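Local coordinates for integron gene cassette protein HFX_CASS2 (Uncultured bacterium, PDB 3FXH) that is of unknown function but forms a small all-helical protein, encoded on a mobile gene cassette and assembled as a pair of subunits, at residues 24-29 against 76-81; 99-104 against 124-129. One frame throughout, in Å; residues are numbered along the deposited sequence.

Overall arrangement
Five helices make up this all-alpha subunit, and the two contacts bind different parts of it. Contact 1 lays the loop 76-81 against the first turns of helix 24-43, whereas contact 2 joins the C-terminal part of helix 88-102 to helix 116-131. They follow one another along the chain, with centres about 16 Å apart, and they meet where helix 24-43 packs on helix 116-131: Thr-28 O of contact 1 lies 4.1 Å from Leu-128 CD2 of contact 2. Across the dimer they are linked again, since Ser-29 of one subunit is weakly hydrogen-bonded to Arg-129 of the other.

Contact 1: residues 24-29 against 76-81; sequences NKHATS and LYYLAD
The imidazole of His-26, held by hydrogen bonds from NE2 to Leu-85 O and between ND1 and Thr-90 OG1, takes the edge of the Tyr-78 ring against one face. In this all-helical fold the contact is loop-on-helix, built round that edge-to-face aromatic pair. The two bonds fix the rotation of the histidine ring and tie it to the loop before helix 88-102 and to the first turn of that helix. With CG anti to the backbone N (chi1 -169°), the imidazole projects out from helix 24-43, and its outer part meets the tyrosine. Tyr-78 CD2, offset toward the rim of that face, is 3.5 Å from His-26 NE2. The ring centroids are 5.0 Å apart and the planes stand at 81°. Glu-33 pins the loop to the same helix, its OE1 taking Tyr-78 N and its OE2 Tyr-77 N. Ser-29 lies over one face of the phenol ring, with its carbonyl carbon 4.1 Å above the plane and offset toward the rim. Replacing Tyr-78 by an alanine would probably leave the His-26 face without its aromatic edge and open a gap beside Ser-29. At the phenol end Ser-29 CB is 3.4 Å from both CZ and OH of Tyr-78.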
loop_
_atom_site.group_PDB
_atom_site.type_symbol
_atom_site.label_atom_id
_atom_site.label_comp_id
_atom_site.label_asym_id
_atom_site.label_seq_id
_atom_site.Cartn_x
_atom_site.Cartn_y
_atom_site.Cartn_z
ATOM N N ASN A 24 -14.241 -11.764 -6.091
ATOM C CA ASN A 24 -12.810 -11.513 -5.929
ATOM C C ASN A 24 -12.440 -10.162 -6.499
ATOM O O ASN A 24 -11.586 -9.456 -5.965
ATOM C CB ASN A 24 -11.984 -12.593 -6.624
ATOM C CG ASN A 24 -11.979 -13.902 -5.867
ATOM O OD1 ASN A 24 -12.716 -14.074 -4.897
ATOM N ND2 ASN A 24 -11.145 -14.837 -6.308
ATOM N N LYS A 25 -13.093 -9.806 -7.601
ATOM C CA LYS A 25 -12.850 -8.526 -8.244
ATOM C C LYS A 25 -13.326 -7.405 -7.332
ATOM O O LYS A 25 -12.623 -6.414 -7.125
ATOM C CB LYS A 25 -13.561 -8.458 -9.605
ATOM C CG LYS A 25 -13.783 -7.032 -10.045
ATOM C CD LYS A 25 -13.478 -6.846 -11.507
ATOM C CE LYS A 25 -13.691 -5.403 -11.905
ATOM N NZ LYS A 25 -13.907 -5.288 -13.358
ATOM N N HIS A 26 -14.521 -7.585 -6.782
ATOM C CA HIS A 26 -15.061 -6.681 -5.767
ATOM C C HIS A 26 -14.102 -6.579 -4.573
ATOM O O HIS A 26 -13.724 -5.480 -4.146
ATOM C CB HIS A 26 -16.440 -7.194 -5.311
ATOM C CG HIS A 26 -17.209 -6.229 -4.461
ATOM N ND1 HIS A 26 -17.077 -6.177 -3.088
ATOM C CD2 HIS A 26 -18.133 -5.293 -4.784
ATOM C CE1 HIS A 26 -17.874 -5.238 -2.607
ATOM N NE2 HIS A 26 -18.529 -4.689 -3.614
ATOM N N ALA A 27 -13.711 -7.729 -4.037
ATOM C CA ALA A 27 -12.855 -7.767 -2.847
ATOM C C ALA A 27 -11.503 -7.094 -3.087
ATOM O O ALA A 27 -10.994 -6.375 -2.234
ATOM C CB ALA A 27 -12.667 -9.205 -2.382
ATOM N N THR A 28 -10.925 -7.338 -4.256
ATOM C CA THR A 28 -9.679 -6.687 -4.651
ATOM C C THR A 28 -9.783 -5.148 -4.673
ATOM O O THR A 28 -8.932 -4.432 -4.129
ATOM C CB THR A 28 -9.240 -7.222 -6.013
ATOM O OG1 THR A 28 -8.954 -8.614 -5.873
ATOM C CG2 THR A 28 -7.996 -6.493 -6.518
ATOM N N SER A 29 -10.827 -4.645 -5.318
ATOM C CA SER A 29 -11.067 -3.215 -5.371
ATOM C C SER A 29 -11.304 -2.644 -3.993
ATOM O O SER A 29 -10.915 -1.507 -3.720
ATOM C CB SER A 29 -12.272 -2.913 -6.266
ATOM O OG SER A 29 -11.946 -3.228 -7.604
ATOM N N LEU A 76 -15.404 5.592 1.346
ATOM C CA LEU A 76 -15.461 4.146 1.172
ATOM C C LEU A 76 -16.585 3.722 0.239
ATOM O O LEU A 76 -17.697 3.447 0.683
ATOM C CB LEU A 76 -15.631 3.459 2.524
ATOM C CG LEU A 76 -14.457 3.661 3.484
ATOM C CD1 LEU A 76 -14.887 3.446 4.925
ATOM C CD2 LEU A 76 -13.279 2.773 3.109
ATOM N N TYR A 77 -16.294 3.645 -1.053
ATOM C CA TYR A 77 -17.318 3.254 -2.013
ATOM C C TYR A 77 -17.691 1.780 -1.879
ATOM O O TYR A 77 -18.828 1.393 -2.148
ATOM C CB TYR A 77 -16.885 3.589 -3.439
ATOM C CG TYR A 77 -16.710 5.071 -3.661
ATOM C CD1 TYR A 77 -17.799 5.882 -3.947
ATOM C CD2 TYR A 77 -15.457 5.667 -3.561
ATOM C CE1 TYR A 77 -17.648 7.238 -4.137
ATOM C CE2 TYR A 77 -15.298 7.028 -3.754
ATOM C CZ TYR A 77 -16.397 7.805 -4.042
ATOM O OH TYR A 77 -16.247 9.157 -4.239
ATOM N N TYR A 78 -16.735 0.961 -1.456
ATOM C CA TYR A 78 -17.001 -0.463 -1.276
ATOM C C TYR A 78 -17.387 -0.847 0.148
ATOM O O TYR A 78 -18.241 -1.707 0.349
ATOM C CB TYR A 78 -15.798 -1.296 -1.720
ATOM C CG TYR A 78 -15.570 -1.255 -3.208
ATOM C CD1 TYR A 78 -14.760 -0.280 -3.775
ATOM C CD2 TYR A 78 -16.169 -2.186 -4.050
ATOM C CE1 TYR A 78 -14.553 -0.230 -5.138
ATOM C CE2 TYR A 78 -15.964 -2.143 -5.418
ATOM C CZ TYR A 78 -15.155 -1.163 -5.954
ATOM O OH TYR A 78 -14.934 -1.112 -7.308
ATOM N N LEU A 79 -16.757 -0.214 1.137
ATOM C CA LEU A 79 -16.821 -0.721 2.507
ATOM C C LEU A 79 -17.769 0.034 3.448
ATOM O O LEU A 79 -17.908 -0.336 4.614
ATOM C CB LEU A 79 -15.417 -0.817 3.101
ATOM C CG LEU A 79 -14.553 -1.775 2.268
ATOM C CD1 LEU A 79 -13.083 -1.492 2.439
ATOM C CD2 LEU A 79 -14.877 -3.229 2.595
ATOM N N ALA A 80 -18.418 1.077 2.937
ATOM C CA ALA A 80 -19.448 1.782 3.700
ATOM C C ALA A 80 -20.774 1.034 3.587
ATOM O O ALA A 80 -21.274 0.819 2.491
ATOM C CB ALA A 80 -19.602 3.215 3.196
ATOM N N ASP A 81 -21.345 0.636 4.717
ATOM C CA ASP A 81 -22.588 -0.135 4.690
ATOM C C ASP A 81 -23.764 0.659 4.119
ATOM O O ASP A 81 -24.820 0.093 3.843
ATOM C CB ASP A 81 -22.930 -0.696 6.072
ATOM C CG ASP A 81 -23.110 0.385 7.114
ATOM O OD1 ASP A 81 -23.042 1.579 6.754
ATOM O OD2 ASP A 81 -23.319 0.036 8.297
#

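Contact 2: residues 99-104 against 124-129; sequences GRHANT and CLAILR
His-101 lays one face of its imidazole over the methyl of Ala-126, a CH-pi contact between the C-terminal part of helix 88-102 and helix 116-131. This is helix-helix packing in an all-alpha fold. Ala-126 CB stands 4.0 Å from the ring centroid and 29° off the ring normal, displaced toward the ND1-CE1 side, where it lies 3.7 Å from His-101 CE1. Ile-127 CG1 comes obliquely from the same side of the ring plane, at the CD2 rim, 3.9 Å from His-101 CD2. Thus neighbouring residues of one helix share the ring: a methyl over its face and a branch of the isoleucine near CD2. With Ile-123 and Glu-130 also touching it, the histidine meets residues at the i, i+3, i+4 and i+7 positions of helix 116-131, the spacing of a knobs-into-holes site. The ring reaches them because CG stands beside the backbone N, anti to the carbonyl carbon (chi1 -68°). Ile-127 itself continues inward onto Phe-93 and Ala-97, so the packing runs back along helix 88-102. A salt bridge from Arg-100 NH2 to Glu-130 OE1 adds a charged tie between the same two helices. Past His-101 the chain turns, and Thr-104 bonds back to the histidine carbonyl oxygen through both its backbone N and its hydroxyl. These donors approach from the same face of the carbonyl plane, Thr-104 N at 3.0 Å from His-101 O and Thr-104 OG1 at 3.3 Å from that oxygen.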
loop_
_atom_site.group_PDB
_atom_site.type_symbol
_atom_site.label_atom_id
_atom_site.label_comp_id
_atom_site.label_asym_id
_atom_site.label_seq_id
_atom_site.Cartn_x
_atom_site.Cartn_y
_atom_site.Cartn_z
ATOM N N GLY A 99 -8.059 -10.021 11.060
ATOM C CA GLY A 99 -7.959 -10.778 12.295
ATOM C C GLY A 99 -6.942 -11.895 12.171
ATOM O O GLY A 99 -6.077 -12.057 13.037
ATOM N N ARG A 100 -7.036 -12.652 11.081
ATOM C CA ARG A 100 -6.146 -13.790 10.843
ATOM C C ARG A 100 -4.688 -13.369 10.705
ATOM O O ARG A 100 -3.798 -13.948 11.329
ATOM C CB ARG A 100 -6.568 -14.555 9.584
ATOM C CG ARG A 100 -7.872 -15.322 9.727
ATOM C CD ARG A 100 -8.136 -16.205 8.512
ATOM N NE ARG A 100 -8.655 -15.473 7.353
ATOM C CZ ARG A 100 -7.959 -15.229 6.246
ATOM N NH1 ARG A 100 -6.700 -15.634 6.149
ATOM N NH2 ARG A 100 -8.522 -14.576 5.236
ATOM N N HIS A 101 -4.443 -12.370 9.864
ATOM C CA HIS A 101 -3.078 -11.934 9.608
ATOM C C HIS A 101 -2.466 -11.216 10.812
ATOM O O HIS A 101 -1.301 -11.448 11.148
ATOM C CB HIS A 101 -3.000 -11.091 8.328
ATOM C CG HIS A 101 -3.260 -11.873 7.076
ATOM N ND1 HIS A 101 -2.278 -12.596 6.431
ATOM C CD2 HIS A 101 -4.391 -12.049 6.350
ATOM C CE1 HIS A 101 -2.794 -13.182 5.364
ATOM N NE2 HIS A 101 -4.075 -12.864 5.292
ATOM N N ALA A 102 -3.247 -10.375 11.484
ATOM C CA ALA A 102 -2.716 -9.650 12.638
ATOM C C ALA A 102 -2.450 -10.600 13.810
ATOM O O ALA A 102 -1.771 -10.236 14.769
ATOM C CB ALA A 102 -3.646 -8.529 13.058
ATOM N N ASN A 103 -3.002 -11.809 13.730
ATOM C CA ASN A 103 -2.714 -12.859 14.714
ATOM C C ASN A 103 -1.326 -13.483 14.539
ATOM O O ASN A 103 -0.842 -14.161 15.432
ATOM C CB ASN A 103 -3.782 -13.963 14.647
ATOM C CG ASN A 103 -3.493 -15.129 15.590
ATOM O OD1 ASN A 103 -3.668 -15.021 16.803
ATOM N ND2 ASN A 103 -3.069 -16.260 15.026
ATOM N N THR A 104 -0.686 -13.262 13.394
ATOM C CA THR A 104 0.581 -13.944 13.116
ATOM C C THR A 104 1.741 -13.016 12.761
ATOM O O THR A 104 2.897 -13.436 12.799
ATOM C CB THR A 104 0.442 -14.995 11.994
ATOM O OG1 THR A 104 0.154 -14.335 10.756
ATOM C CG2 THR A 104 -0.664 -15.988 12.318
ATOM N N CYS A 124 -2.895 -5.620 4.116
ATOM C CA CYS A 124 -3.690 -5.535 2.885
ATOM C C CYS A 124 -3.034 -6.288 1.727
ATOM O O CYS A 124 -3.717 -6.940 0.953
ATOM C CB CYS A 124 -3.952 -4.091 2.477
ATOM S SG CYS A 124 -5.229 -3.297 3.494
ATOM N N LEU A 125 -1.712 -6.179 1.585
ATOM C CA LEU A 125 -1.028 -6.880 0.496
ATOM C C LEU A 125 -1.082 -8.382 0.694
ATOM O O LEU A 125 -1.199 -9.142 -0.261
ATOM C CB LEU A 125 0.433 -6.413 0.349
ATOM C CG LEU A 125 0.661 -4.898 0.298
ATOM C CD1 LEU A 125 2.149 -4.572 0.412
ATOM C CD2 LEU A 125 0.096 -4.306 -0.966
ATOM N N ALA A 126 -0.990 -8.823 1.940
ATOM C CA ALA A 126 -1.113 -10.243 2.220
ATOM C C ALA A 126 -2.518 -10.713 1.835
ATOM O O ALA A 126 -2.693 -11.810 1.348
ATOM C CB ALA A 126 -0.831 -10.527 3.684
ATOM N N ILE A 127 -3.512 -9.854 2.037
ATOM C CA ILE A 127 -4.903 -10.200 1.739
ATOM C C ILE A 127 -5.107 -10.280 0.229
ATOM O O ILE A 127 -5.790 -11.175 -0.272
ATOM C CB ILE A 127 -5.882 -9.192 2.394
ATOM C CG1 ILE A 127 -5.798 -9.296 3.918
ATOM C CG2 ILE A 127 -7.334 -9.444 1.958
ATOM C CD1 ILE A 127 -6.649 -8.241 4.661
ATOM N N LEU A 128 -4.483 -9.357 -0.497
ATOM C CA LEU A 128 -4.545 -9.368 -1.949
ATOM C C LEU A 128 -3.999 -10.677 -2.514
ATOM O O LEU A 128 -4.560 -11.242 -3.443
ATOM C CB LEU A 128 -3.765 -8.186 -2.532
ATOM C CG LEU A 128 -4.401 -6.810 -2.338
ATOM C CD1 LEU A 128 -3.471 -5.747 -2.901
ATOM C CD2 LEU A 128 -5.761 -6.774 -3.027
ATOM N N ARG A 129 -2.890 -11.145 -1.960
ATOM C CA ARG A 129 -2.340 -12.434 -2.365
ATOM C C ARG A 129 -3.379 -13.540 -2.165
ATOM O O ARG A 129 -3.571 -14.411 -3.028
ATOM C CB ARG A 129 -1.084 -12.750 -1.555
ATOM C CG ARG A 129 0.134 -11.926 -1.930
ATOM C CD ARG A 129 1.384 -12.518 -1.296
ATOM N NE ARG A 129 2.601 -11.824 -1.702
ATOM C CZ ARG A 129 3.162 -11.935 -2.904
ATOM N NH1 ARG A 129 2.606 -12.701 -3.832
ATOM N NH2 ARG A 129 4.279 -11.273 -3.180
#